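Local coordinates for protein phosphate transporter (Thermotoga maritima MSB8, PDB 6L85) that probably imports inorganic phosphate across the membrane by coupling its uptake to sodium ions, as a bacterial relative of the human SLC20 carriers, at residues F219-L224 against E236-R241; F177-A182 against L211-V216; K66-V71 against K130-I135. All coordinates share one frame; numbering follows the deposited sequence.

Contact 1 of 3, residues F219-L224 against E236-R241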
ATOM      1  N   PHE B 219      19.956  -0.902   0.325  1.00 48.16           N
ATOM      2  CA  PHE B 219      20.619  -2.073  -0.261  1.00 49.60           C
ATOM      3  C   PHE B 219      20.344  -2.210  -1.758  1.00 50.68           C
ATOM      4  O   PHE B 219      21.238  -2.630  -2.519  1.00 54.19           O
ATOM      5  CB  PHE B 219      20.260  -3.337   0.512  1.00 49.38           C
ATOM      6  CG  PHE B 219      21.069  -3.472   1.770  1.00 54.63           C
ATOM      7  CD1 PHE B 219      22.345  -4.030   1.734  1.00 53.37           C
ATOM      8  CD2 PHE B 219      20.595  -2.960   2.968  1.00 47.90           C
ATOM      9  CE1 PHE B 219      23.109  -4.105   2.886  1.00 53.77           C
ATOM     10  CE2 PHE B 219      21.351  -3.031   4.127  1.00 48.78           C
ATOM     11  CZ  PHE B 219      22.616  -3.598   4.085  1.00 53.02           C
ATOM     12  N   ALA B 220      19.162  -1.802  -2.222  1.00 47.39           N
ATOM     13  CA  ALA B 220      18.938  -1.804  -3.666  1.00 50.32           C
ATOM     14  C   ALA B 220      19.909  -0.851  -4.383  1.00 51.57           C
ATOM     15  O   ALA B 220      20.443  -1.183  -5.451  1.00 54.49           O
ATOM     16  CB  ALA B 220      17.480  -1.458  -3.972  1.00 46.19           C
ATOM     17  N   VAL B 221      20.185   0.316  -3.787  1.00 49.95           N
ATOM     18  CA  VAL B 221      21.083   1.292  -4.406  1.00 51.07           C
ATOM     19  C   VAL B 221      22.527   0.802  -4.366  1.00 53.25           C
ATOM     20  O   VAL B 221      23.279   0.982  -5.329  1.00 52.91           O
ATOM     21  CB  VAL B 221      20.962   2.671  -3.727  1.00 51.30           C
ATOM     22  CG1 VAL B 221      22.058   3.611  -4.259  1.00 51.79           C
ATOM     23  CG2 VAL B 221      19.588   3.282  -3.937  1.00 50.57           C
ATOM     24  N   ARG B 222      22.964   0.248  -3.229  1.00 54.84           N
ATOM     25  CA  ARG B 222      24.283  -0.379  -3.168  1.00 55.62           C
ATOM     26  C   ARG B 222      24.476  -1.337  -4.332  1.00 58.32           C
ATOM     27  O   ARG B 222      25.536  -1.363  -4.965  1.00 62.39           O
ATOM     28  CB  ARG B 222      24.467  -1.139  -1.859  1.00 59.04           C
ATOM     29  CG  ARG B 222      24.857  -0.299  -0.687  1.00 60.16           C
ATOM     30  CD  ARG B 222      24.896  -1.170   0.559  1.00 62.28           C
ATOM     31  NE  ARG B 222      26.189  -1.817   0.746  1.00 69.85           N
ATOM     32  CZ  ARG B 222      26.461  -3.075   0.408  1.00 77.79           C
ATOM     33  NH1 ARG B 222      25.529  -3.844  -0.148  1.00 74.32           N
ATOM     34  NH2 ARG B 222      27.675  -3.565   0.627  1.00 78.94           N
ATOM     35  N   LYS B 223      23.460  -2.150  -4.620  1.00 54.18           N
ATOM     36  CA  LYS B 223      23.553  -3.028  -5.782  1.00 62.13           C
ATOM     37  C   LYS B 223      23.699  -2.224  -7.077  1.00 61.40           C
ATOM     38  O   LYS B 223      24.639  -2.431  -7.852  1.00 57.95           O
ATOM     39  CB  LYS B 223      22.330  -3.940  -5.843  1.00 57.16           C
ATOM     40  CG  LYS B 223      22.463  -5.087  -6.796  1.00 64.64           C
ATOM     41  CD  LYS B 223      22.734  -6.376  -6.041  1.00 72.49           C
ATOM     42  CE  LYS B 223      23.519  -7.344  -6.898  1.00 69.42           C
ATOM     43  NZ  LYS B 223      24.135  -8.381  -6.023  1.00 80.44           N
ATOM     44  N   LEU B 224      22.772  -1.291  -7.319  1.00 58.19           N
ATOM     45  CA  LEU B 224      22.708  -0.594  -8.608  1.00 57.57           C
ATOM     46  C   LEU B 224      23.975   0.201  -8.899  1.00 55.14           C
ATOM     47  O   LEU B 224      24.415   0.298 -10.050  1.00 55.47           O
ATOM     48  CB  LEU B 224      21.505   0.344  -8.612  1.00 61.85           C
ATOM     49  CG  LEU B 224      20.818   0.665  -9.933  1.00 66.99           C
ATOM     50  CD1 LEU B 224      20.910  -0.517 -10.869  1.00 68.18           C
ATOM     51  CD2 LEU B 224      19.367   1.009  -9.636  1.00 60.43           C
ATOM     52  N   GLU B 236      23.897   8.710 -12.138  1.00 46.82           N
ATOM     53  CA  GLU B 236      22.713   8.997 -12.938  1.00 46.64           C
ATOM     54  C   GLU B 236      21.910   7.740 -13.208  1.00 47.51           C
ATOM     55  O   GLU B 236      20.685   7.814 -13.324  1.00 45.61           O
ATOM     56  CB  GLU B 236      23.089   9.684 -14.245  1.00 40.56           C
ATOM     57  CG  GLU B 236      23.478  11.141 -14.013  1.00 49.63           C
ATOM     58  CD  GLU B 236      22.301  12.023 -13.558  1.00 54.71           C
ATOM     59  OE1 GLU B 236      21.202  11.906 -14.146  1.00 54.16           O
ATOM     60  OE2 GLU B 236      22.486  12.849 -12.631  1.00 54.51           O
ATOM     61  N   ASN B 237      22.571   6.583 -13.295  1.00 46.39           N
ATOM     62  CA  ASN B 237      21.846   5.333 -13.479  1.00 44.36           C
ATOM     63  C   ASN B 237      20.979   5.018 -12.258  1.00 43.97           C
ATOM     64  O   ASN B 237      19.812   4.607 -12.384  1.00 46.22           O
ATOM     65  CB  ASN B 237      22.857   4.225 -13.750  1.00 45.42           C
ATOM     66  CG  ASN B 237      22.204   2.933 -14.117  1.00 53.45           C
ATOM     67  OD1 ASN B 237      21.497   2.852 -15.128  1.00 55.07           O
ATOM     68  ND2 ASN B 237      22.408   1.909 -13.292  1.00 53.39           N
ATOM     69  N   VAL B 238      21.523   5.259 -11.065  1.00 40.68           N
ATOM     70  CA  VAL B 238      20.753   5.065  -9.842  1.00 47.94           C
ATOM     71  C   VAL B 238      19.583   6.052  -9.771  1.00 50.06           C
ATOM     72  O   VAL B 238      18.453   5.672  -9.433  1.00 43.28           O
ATOM     73  CB  VAL B 238      21.690   5.174  -8.623  1.00 49.95           C
ATOM     74  CG1 VAL B 238      20.904   5.238  -7.357  1.00 55.49           C
ATOM     75  CG2 VAL B 238      22.599   3.968  -8.584  1.00 51.55           C
ATOM     76  N   PHE B 239      19.825   7.328 -10.093  1.00 44.08           N
ATOM     77  CA  PHE B 239      18.715   8.275 -10.141  1.00 43.98           C
ATOM     78  C   PHE B 239      17.689   7.873 -11.186  1.00 44.84           C
ATOM     79  O   PHE B 239      16.488   8.100 -10.994  1.00 39.78           O
ATOM     80  CB  PHE B 239      19.211   9.689 -10.428  1.00 44.20           C
ATOM     81  CG  PHE B 239      19.623  10.430  -9.207  1.00 43.41           C
ATOM     82  CD1 PHE B 239      18.682  10.842  -8.277  1.00 42.35           C
ATOM     83  CD2 PHE B 239      20.957  10.698  -8.969  1.00 47.99           C
ATOM     84  CE1 PHE B 239      19.072  11.531  -7.138  1.00 42.56           C
ATOM     85  CE2 PHE B 239      21.349  11.392  -7.834  1.00 47.99           C
ATOM     86  CZ  PHE B 239      20.411  11.803  -6.918  1.00 47.56           C
ATOM     87  N   LYS B 240      18.137   7.269 -12.288  1.00 44.50           N
ATOM     88  CA  LYS B 240      17.225   6.860 -13.347  1.00 47.36           C
ATOM     89  C   LYS B 240      16.242   5.818 -12.847  1.00 46.90           C
ATOM     90  O   LYS B 240      15.063   5.826 -13.223  1.00 44.78           O
ATOM     91  CB  LYS B 240      18.012   6.298 -14.523  1.00 42.63           C
ATOM     92  CG  LYS B 240      17.149   5.692 -15.590  1.00 48.17           C
ATOM     93  CD  LYS B 240      17.995   5.014 -16.636  1.00 51.94           C
ATOM     94  CE  LYS B 240      17.322   5.057 -17.985  1.00 55.41           C
ATOM     95  NZ  LYS B 240      18.119   4.274 -18.970  1.00 60.92           N
ATOM     96  N   ARG B 241      16.721   4.895 -12.020  1.00 44.47           N
ATOM     97  CA  ARG B 241      15.787   3.921 -11.475  1.00 44.68           C
ATOM     98  C   ARG B 241      14.932   4.519 -10.356  1.00 45.77           C
ATOM     99  O   ARG B 241      13.731   4.241 -10.283  1.00 42.99           O
ATOM    100  CB  ARG B 241      16.543   2.680 -11.014  1.00 54.28           C
ATOM    101  CG  ARG B 241      17.210   1.917 -12.187  1.00 61.66           C
ATOM    102  CD  ARG B 241      16.186   1.088 -12.980  1.00 63.47           C
ATOM    103  NE  ARG B 241      15.270   0.362 -12.098  1.00 71.61           N
ATOM    104  CZ  ARG B 241      14.227  -0.359 -12.519  1.00 77.81           C
ATOM    105  NH1 ARG B 241      13.959  -0.450 -13.818  1.00 73.07           N
ATOM    106  NH2 ARG B 241      13.447  -0.986 -11.639  1.00 75.35           N
TER
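L224, at the C-terminal end of helix 199-224, meets three side chains of helix 231-258 at once. Its CG stands anti to the backbone N, with chi2 (32°) twisted off the staggered position. V238 CG2 lies against the stem, 3.8 Å from L224 CB, the two side chains sliding past each other in opposite directions, while the two branches part, CD1 to the amide of N237 and CD2 to R241. V238 is beta-branched and divides its work, for its CG1 (anti to the backbone N) reaches V221 CG1 at 3.7 Å, one turn before L224. The two consecutive helices and their short linker form a helical hairpin whose arms, over 219-224 and 236-241, run at 136° to each other with axes 10.0 Å apart at closest; that spacing suits leucine and valine. I175 of helix 167-194 touches V238, and T172 of the same helix touches V221. L224 CD1 comes 3.7 Å from N237 ND2, a van der Waals contact without a hydrogen bond. L224 CD2 lies 3.5 Å from R241 CG, so the aliphatic start of the arginine is the apolar surface here; its chain then bends at chi2 and chi3.

Contact 2 of 3, residues F177-A182 against L211-V216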
ATOM      1  N   PHE B 177      17.483   8.372   1.574  1.00 43.95           N
ATOM      2  CA  PHE B 177      16.939   9.381   2.468  1.00 44.01           C
ATOM      3  C   PHE B 177      15.693  10.036   1.870  1.00 42.29           C
ATOM      4  O   PHE B 177      14.689  10.217   2.560  1.00 41.33           O
ATOM      5  CB  PHE B 177      17.985  10.435   2.797  1.00 40.19           C
ATOM      6  CG  PHE B 177      17.417  11.594   3.524  1.00 44.03           C
ATOM      7  CD1 PHE B 177      17.146  11.502   4.883  1.00 47.25           C
ATOM      8  CD2 PHE B 177      17.088  12.757   2.847  1.00 43.44           C
ATOM      9  CE1 PHE B 177      16.585  12.564   5.559  1.00 48.64           C
ATOM     10  CE2 PHE B 177      16.519  13.817   3.512  1.00 44.51           C
ATOM     11  CZ  PHE B 177      16.272  13.728   4.873  1.00 48.52           C
ATOM     12  N   PHE B 178      15.723  10.384   0.587  1.00 40.32           N
ATOM     13  CA  PHE B 178      14.565  11.083   0.041  1.00 40.79           C
ATOM     14  C   PHE B 178      13.376  10.145  -0.177  1.00 39.76           C
ATOM     15  O   PHE B 178      12.229  10.551   0.048  1.00 39.47           O
ATOM     16  CB  PHE B 178      14.943  11.810  -1.252  1.00 40.86           C
ATOM     17  CG  PHE B 178      15.684  13.099  -1.021  1.00 42.63           C
ATOM     18  CD1 PHE B 178      15.004  14.249  -0.639  1.00 44.86           C
ATOM     19  CD2 PHE B 178      17.064  13.157  -1.179  1.00 44.62           C
ATOM     20  CE1 PHE B 178      15.684  15.442  -0.417  1.00 51.21           C
ATOM     21  CE2 PHE B 178      17.762  14.340  -0.953  1.00 44.53           C
ATOM     22  CZ  PHE B 178      17.072  15.491  -0.577  1.00 48.48           C
ATOM     23  N   ILE B 179      13.616   8.909  -0.637  1.00 42.98           N
ATOM     24  CA  ILE B 179      12.516   7.942  -0.733  1.00 41.85           C
ATOM     25  C   ILE B 179      11.845   7.764   0.631  1.00 40.36           C
ATOM     26  O   ILE B 179      10.606   7.752   0.740  1.00 40.52           O
ATOM     27  CB  ILE B 179      13.022   6.600  -1.288  1.00 42.48           C
ATOM     28  CG1 ILE B 179      13.722   6.815  -2.623  1.00 42.89           C
ATOM     29  CG2 ILE B 179      11.870   5.622  -1.498  1.00 36.14           C
ATOM     30  CD1 ILE B 179      12.804   7.375  -3.655  1.00 44.03           C
ATOM     31  N   SER B 180      12.657   7.672   1.691  1.00 38.49           N
ATOM     32  CA  SER B 180      12.153   7.542   3.055  1.00 40.08           C
ATOM     33  C   SER B 180      11.397   8.778   3.513  1.00 42.19           C
ATOM     34  O   SER B 180      10.410   8.672   4.250  1.00 43.27           O
ATOM     35  CB  SER B 180      13.313   7.267   4.009  1.00 39.83           C
ATOM     36  OG  SER B 180      13.903   6.045   3.646  1.00 46.22           O
ATOM     37  N   LEU B 181      11.869   9.962   3.137  1.00 41.97           N
ATOM     38  CA  LEU B 181      11.121  11.175   3.456  1.00 40.80           C
ATOM     39  C   LEU B 181       9.746  11.167   2.785  1.00 38.53           C
ATOM     40  O   LEU B 181       8.739  11.581   3.381  1.00 37.92           O
ATOM     41  CB  LEU B 181      11.934  12.390   3.017  1.00 41.71           C
ATOM     42  CG  LEU B 181      11.545  13.747   3.554  1.00 45.59           C
ATOM     43  CD1 LEU B 181      11.540  13.689   5.079  1.00 48.97           C
ATOM     44  CD2 LEU B 181      12.535  14.792   3.032  1.00 47.80           C
ATOM     45  N   ALA B 182       9.693  10.734   1.529  1.00 33.57           N
ATOM     46  CA  ALA B 182       8.421  10.662   0.816  1.00 37.90           C
ATOM     47  C   ALA B 182       7.438   9.727   1.533  1.00 40.93           C
ATOM     48  O   ALA B 182       6.266  10.076   1.759  1.00 41.21           O
ATOM     49  CB  ALA B 182       8.672  10.187  -0.617  1.00 34.39           C
ATOM     50  N   LEU B 211      12.152   4.025   8.307  1.00 37.82           N
ATOM     51  CA  LEU B 211      13.302   3.194   8.649  1.00 38.45           C
ATOM     52  C   LEU B 211      13.377   1.968   7.754  1.00 42.55           C
ATOM     53  O   LEU B 211      14.441   1.656   7.189  1.00 39.58           O
ATOM     54  CB  LEU B 211      13.226   2.792  10.122  1.00 41.04           C
ATOM     55  CG  LEU B 211      13.458   4.051  10.952  1.00 46.69           C
ATOM     56  CD1 LEU B 211      13.232   3.804  12.434  1.00 46.65           C
ATOM     57  CD2 LEU B 211      14.887   4.537  10.675  1.00 42.60           C
ATOM     58  N   VAL B 212      12.240   1.265   7.593  1.00 40.64           N
ATOM     59  CA  VAL B 212      12.233   0.077   6.730  1.00 38.08           C
ATOM     60  C   VAL B 212      12.553   0.458   5.288  1.00 37.84           C
ATOM     61  O   VAL B 212      13.337  -0.217   4.598  1.00 36.50           O
ATOM     62  CB  VAL B 212      10.879  -0.650   6.817  1.00 43.27           C
ATOM     63  CG1 VAL B 212      10.901  -1.880   5.913  1.00 38.14           C
ATOM     64  CG2 VAL B 212      10.570  -1.021   8.266  1.00 38.88           C
ATOM     65  N   THR B 213      11.918   1.533   4.805  1.00 40.45           N
ATOM     66  CA  THR B 213      12.148   2.015   3.447  1.00 40.96           C
ATOM     67  C   THR B 213      13.618   2.348   3.224  1.00 39.06           C
ATOM     68  O   THR B 213      14.211   1.947   2.218  1.00 38.62           O
ATOM     69  CB  THR B 213      11.263   3.243   3.204  1.00 42.56           C
ATOM     70  OG1 THR B 213       9.884   2.883   3.411  1.00 41.79           O
ATOM     71  CG2 THR B 213      11.451   3.816   1.781  1.00 41.68           C
ATOM     72  N   PHE B 214      14.226   3.076   4.166  1.00 39.40           N
ATOM     73  CA  PHE B 214      15.626   3.459   4.022  1.00 45.40           C
ATOM     74  C   PHE B 214      16.502   2.229   3.924  1.00 44.02           C
ATOM     75  O   PHE B 214      17.408   2.174   3.085  1.00 39.46           O
ATOM     76  CB  PHE B 214      16.080   4.343   5.196  1.00 44.60           C
ATOM     77  CG  PHE B 214      17.486   4.908   5.026  1.00 46.91           C
ATOM     78  CD1 PHE B 214      18.611   4.108   5.234  1.00 45.10           C
ATOM     79  CD2 PHE B 214      17.677   6.230   4.642  1.00 48.26           C
ATOM     80  CE1 PHE B 214      19.905   4.615   5.054  1.00 50.28           C
ATOM     81  CE2 PHE B 214      18.966   6.750   4.460  1.00 51.82           C
ATOM     82  CZ  PHE B 214      20.083   5.942   4.664  1.00 47.20           C
ATOM     83  N   PHE B 215      16.242   1.228   4.773  1.00 43.17           N
ATOM     84  CA  PHE B 215      17.054   0.014   4.751  1.00 39.38           C
ATOM     85  C   PHE B 215      16.986  -0.660   3.380  1.00 42.66           C
ATOM     86  O   PHE B 215      18.019  -0.936   2.737  1.00 41.41           O
ATOM     87  CB  PHE B 215      16.572  -0.925   5.862  1.00 44.36           C
ATOM     88  CG  PHE B 215      17.465  -2.113   6.097  1.00 44.76           C
ATOM     89  CD1 PHE B 215      17.464  -3.183   5.216  1.00 37.27           C
ATOM     90  CD2 PHE B 215      18.313  -2.152   7.200  1.00 43.85           C
ATOM     91  CE1 PHE B 215      18.284  -4.276   5.426  1.00 43.92           C
ATOM     92  CE2 PHE B 215      19.131  -3.245   7.416  1.00 42.35           C
ATOM     93  CZ  PHE B 215      19.114  -4.310   6.526  1.00 41.82           C
ATOM     94  N   VAL B 216      15.765  -0.884   2.896  1.00 41.99           N
ATOM     95  CA  VAL B 216      15.581  -1.638   1.656  1.00 43.58           C
ATOM     96  C   VAL B 216      16.139  -0.873   0.460  1.00 40.00           C
ATOM     97  O   VAL B 216      16.824  -1.444  -0.399  1.00 40.82           O
ATOM     98  CB  VAL B 216      14.091  -1.982   1.464  1.00 44.41           C
ATOM     99  CG1 VAL B 216      13.812  -2.370   0.017  1.00 44.98           C
ATOM    100  CG2 VAL B 216      13.691  -3.123   2.429  1.00 40.86           C
TER
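S180 holds OG beside its backbone N (chi1 -62°), which places the small hydroxyl at the base of F214, while F214 sets CG anti to its own N (chi1 -173°) and so carries its ring to the F177 backbone. Helices 167-194 and 199-224 follow each other as an antiparallel helical hairpin; over 177-182 and 211-216 the axes approach to 8.3 Å, their directions 152° apart. Serine suits this close approach: the CA atoms of S180 and F214 are 5.4 Å apart, and S180 OG sits 3.2 Å from F214 CB, at the ring edge near its plane. The hydroxyl also lies close to F214 N, but the angle is too poor for a hydrogen bond; it bonds instead to P176 O, one turn back, just as T213 OG1 bonds to F209 O. Both hydroxyls are thus satisfied within their own helices, while S180 O is bonded to S210 OG across the hairpin. T213 turns CG2 across I179, touching its CG2 at 3.8 Å. Residues V212, T213, F215 and V216 pack against the second subunit, placing this arm of the hairpin, helix 199-224, against it. An alanine at F214 would remove the ring that lies along the F177 backbone, and would probably loosen the hairpin there. That ring approaches obliquely, its CE2 3.6 Å from F177 N and 4.2 Å from F177 CB.

Contact 3 of 3, residues K66-V71 against K130-I135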
ATOM      1  N   LYS B  66     -18.002  22.736  -0.557  1.00 46.21           N
ATOM      2  CA  LYS B  66     -18.529  23.971   0.030  1.00 54.10           C
ATOM      3  C   LYS B  66     -17.548  25.145   0.090  1.00 53.62           C
ATOM      4  O   LYS B  66     -17.771  26.078   0.868  1.00 59.68           O
ATOM      5  CB  LYS B  66     -19.084  23.700   1.430  1.00 55.09           C
ATOM      6  CG  LYS B  66     -18.095  23.115   2.409  1.00 58.67           C
ATOM      7  CD  LYS B  66     -18.740  23.017   3.791  1.00 68.61           C
ATOM      8  CE  LYS B  66     -20.217  22.635   3.687  1.00 65.53           C
ATOM      9  NZ  LYS B  66     -20.989  23.000   4.911  1.00 73.22           N
ATOM     10  N   GLY B  67     -16.516  25.178  -0.747  1.00 52.19           N
ATOM     11  CA  GLY B  67     -15.547  26.263  -0.657  1.00 43.53           C
ATOM     12  C   GLY B  67     -15.609  27.255  -1.801  1.00 49.74           C
ATOM     13  O   GLY B  67     -14.952  28.301  -1.761  1.00 50.34           O
ATOM     14  N   ILE B  68     -16.407  26.948  -2.825  1.00 48.54           N
ATOM     15  CA  ILE B  68     -16.553  27.805  -4.003  1.00 52.77           C
ATOM     16  C   ILE B  68     -17.936  28.437  -4.054  1.00 51.98           C
ATOM     17  O   ILE B  68     -18.067  29.659  -4.126  1.00 56.07           O
ATOM     18  CB  ILE B  68     -16.257  27.025  -5.303  1.00 50.37           C
ATOM     19  CG1 ILE B  68     -15.066  26.093  -5.110  1.00 47.56           C
ATOM     20  CG2 ILE B  68     -16.040  27.995  -6.478  1.00 47.99           C
ATOM     21  CD1 ILE B  68     -14.919  25.109  -6.244  1.00 55.41           C
ATOM     22  N   VAL B  69     -18.975  27.617  -4.075  1.00 50.54           N
ATOM     23  CA  VAL B  69     -20.349  28.098  -4.033  1.00 51.83           C
ATOM     24  C   VAL B  69     -20.730  28.319  -2.579  1.00 53.72           C
ATOM     25  O   VAL B  69     -20.320  27.557  -1.695  1.00 55.37           O
ATOM     26  CB  VAL B  69     -21.292  27.097  -4.725  1.00 50.88           C
ATOM     27  CG1 VAL B  69     -22.732  27.573  -4.683  1.00 54.98           C
ATOM     28  CG2 VAL B  69     -20.858  26.887  -6.159  1.00 51.58           C
ATOM     29  N   GLU B  70     -21.468  29.397  -2.317  1.00 49.11           N
ATOM     30  CA  GLU B  70     -21.996  29.659  -0.981  1.00 58.43           C
ATOM     31  C   GLU B  70     -23.222  28.766  -0.812  1.00 56.36           C
ATOM     32  O   GLU B  70     -24.330  29.119  -1.229  1.00 51.98           O
ATOM     33  CB  GLU B  70     -22.328  31.137  -0.799  1.00 56.41           C
ATOM     34  CG  GLU B  70     -22.420  31.564   0.655  1.00 56.90           C
ATOM     35  CD  GLU B  70     -21.129  31.354   1.410  1.00 67.65           C
ATOM     36  OE1 GLU B  70     -20.202  32.179   1.240  1.00 69.51           O
ATOM     37  OE2 GLU B  70     -21.039  30.361   2.169  1.00 70.62           O
ATOM     38  N   VAL B  71     -23.010  27.603  -0.192  1.00 51.93           N
ATOM     39  CA  VAL B  71     -24.006  26.533  -0.199  1.00 53.41           C
ATOM     40  C   VAL B  71     -25.301  26.972   0.491  1.00 53.39           C
ATOM     41  O   VAL B  71     -26.401  26.723  -0.015  1.00 53.49           O
ATOM     42  CB  VAL B  71     -23.381  25.264   0.423  1.00 57.16           C
ATOM     43  CG1 VAL B  71     -24.431  24.340   1.017  1.00 58.31           C
ATOM     44  CG2 VAL B  71     -22.511  24.527  -0.638  1.00 47.07           C
ATOM     45  N   LYS B 130     -14.682  34.361   0.686  1.00 53.54           N
ATOM     46  CA  LYS B 130     -13.631  34.181   1.688  1.00 53.88           C
ATOM     47  C   LYS B 130     -12.731  32.997   1.339  1.00 59.42           C
ATOM     48  O   LYS B 130     -11.503  33.133   1.266  1.00 61.00           O
ATOM     49  CB  LYS B 130     -14.260  33.992   3.071  1.00 57.15           C
ATOM     50  CG  LYS B 130     -13.366  33.339   4.112  1.00 63.66           C
ATOM     51  CD  LYS B 130     -12.501  34.359   4.822  1.00 72.51           C
ATOM     52  CE  LYS B 130     -12.056  33.863   6.195  1.00 74.79           C
ATOM     53  NZ  LYS B 130     -11.409  34.966   6.979  1.00 83.33           N
ATOM     54  N   THR B 131     -13.333  31.823   1.097  1.00 58.39           N
ATOM     55  CA  THR B 131     -12.543  30.631   0.796  1.00 53.56           C
ATOM     56  C   THR B 131     -11.965  30.691  -0.611  1.00 51.91           C
ATOM     57  O   THR B 131     -10.787  30.357  -0.822  1.00 52.89           O
ATOM     58  CB  THR B 131     -13.400  29.380   0.983  1.00 52.29           C
ATOM     59  OG1 THR B 131     -13.720  29.249   2.371  1.00 56.29           O
ATOM     60  CG2 THR B 131     -12.640  28.128   0.535  1.00 47.06           C
ATOM     61  N   PHE B 132     -12.781  31.110  -1.587  1.00 49.83           N
ATOM     62  CA  PHE B 132     -12.294  31.212  -2.954  1.00 51.48           C
ATOM     63  C   PHE B 132     -11.036  32.069  -3.026  1.00 54.75           C
ATOM     64  O   PHE B 132     -10.141  31.804  -3.842  1.00 51.32           O
ATOM     65  CB  PHE B 132     -13.393  31.774  -3.858  1.00 51.47           C
ATOM     66  CG  PHE B 132     -12.951  32.000  -5.266  1.00 56.08           C
ATOM     67  CD1 PHE B 132     -12.663  30.927  -6.095  1.00 60.43           C
ATOM     68  CD2 PHE B 132     -12.800  33.281  -5.758  1.00 57.69           C
ATOM     69  CE1 PHE B 132     -12.242  31.129  -7.399  1.00 57.41           C
ATOM     70  CE2 PHE B 132     -12.377  33.491  -7.057  1.00 63.01           C
ATOM     71  CZ  PHE B 132     -12.097  32.407  -7.880  1.00 62.16           C
ATOM     72  N   LEU B 133     -10.933  33.070  -2.142  1.00 55.72           N
ATOM     73  CA  LEU B 133      -9.755  33.930  -2.107  1.00 53.63           C
ATOM     74  C   LEU B 133      -8.507  33.151  -1.719  1.00 50.05           C
ATOM     75  O   LEU B 133      -7.443  33.320  -2.326  1.00 51.61           O
ATOM     76  CB  LEU B 133      -9.978  35.073  -1.119  1.00 56.35           C
ATOM     77  CG  LEU B 133      -9.100  36.284  -1.381  1.00 61.07           C
ATOM     78  CD1 LEU B 133      -9.834  37.203  -2.351  1.00 65.50           C
ATOM     79  CD2 LEU B 133      -8.768  36.991  -0.070  1.00 66.63           C
ATOM     80  N   PHE B 134      -8.603  32.345  -0.659  1.00 48.25           N
ATOM     81  CA  PHE B 134      -7.473  31.520  -0.248  1.00 52.49           C
ATOM     82  C   PHE B 134      -7.125  30.487  -1.310  1.00 49.35           C
ATOM     83  O   PHE B 134      -5.949  30.151  -1.481  1.00 50.98           O
ATOM     84  CB  PHE B 134      -7.781  30.846   1.084  1.00 55.64           C
ATOM     85  CG  PHE B 134      -7.746  31.787   2.244  1.00 63.34           C
ATOM     86  CD1 PHE B 134      -6.575  32.432   2.581  1.00 64.75           C
ATOM     87  CD2 PHE B 134      -8.888  32.042   2.989  1.00 66.17           C
ATOM     88  CE1 PHE B 134      -6.533  33.309   3.646  1.00 75.91           C
ATOM     89  CE2 PHE B 134      -8.851  32.915   4.060  1.00 69.74           C
ATOM     90  CZ  PHE B 134      -7.674  33.554   4.386  1.00 70.11           C
ATOM     91  N   ILE B 135      -8.123  30.022  -2.063  1.00 47.97           N
ATOM     92  CA  ILE B 135      -7.859  29.079  -3.146  1.00 48.43           C
ATOM     93  C   ILE B 135      -7.042  29.759  -4.255  1.00 50.57           C
ATOM     94  O   ILE B 135      -6.034  29.207  -4.732  1.00 41.97           O
ATOM     95  CB  ILE B 135      -9.187  28.480  -3.661  1.00 45.56           C
ATOM     96  CG1 ILE B 135      -9.836  27.597  -2.577  1.00 45.09           C
ATOM     97  CG2 ILE B 135      -8.984  27.703  -4.969  1.00 43.36           C
ATOM     98  CD1 ILE B 135     -11.296  27.166  -2.876  1.00 40.26           C
TER
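Backbone hydrogen bonds anchor the loop that follows helix 58-66 beside the start of helix 129-162, a loop-on-helix packing within this largely helical transporter: I68 pairs with N128 and E70 with G126, while N128 ND2 also binds K66 O. Between 66-71 and 130-135 themselves no hydrogen bond forms, and the meeting is one of van der Waals contact. Its centre is G67, whose carbonyl projects onto the first turns of the helix. T131 keeps OG1 beside its backbone N and presents the methyl instead, so that T131 CG2 lies 3.3 Å from G67 O. One turn on, I135 extends its chain to bring CD1 within 4.0 Å of the same oxygen. Absence of a side chain at G67 matters sterically, because a beta carbon would fall about 3.1 Å from T131 CG2; its backbone angles are ordinary ones. Apolar contact beyond the carbonyl is looser, where I68 and F132 meet, both touching V111 of helix 106-121. F132 holds CG anti to its backbone N (chi1 176°), and a bound detergent lies about 4 Å from the F132 side chain. I68 CG2 comes 4.5 Å from F132 CD1, approaching the ring obliquely.

Contacts 1 and 2 share helix 199-224 and lie with centres about 14 Å apart, one hairpin partner following it in the chain and the other preceding it. Both are partly buried, and the second subunit lies against this region. Their chemistry differs with spacing: in contact 1 more widely set helices are bridged by branched aliphatic side chains, whereas in contact 2 close helices meet through small hydroxyl residues and one aromatic. Contact 3 lies on the opposite side of the chain's centre from contact 1, about 45 Å between centres. It is the buried one, joins a loop to a helix, and centres on a main-chain carbonyl, whereas side chains carry most of contacts 1 and 2.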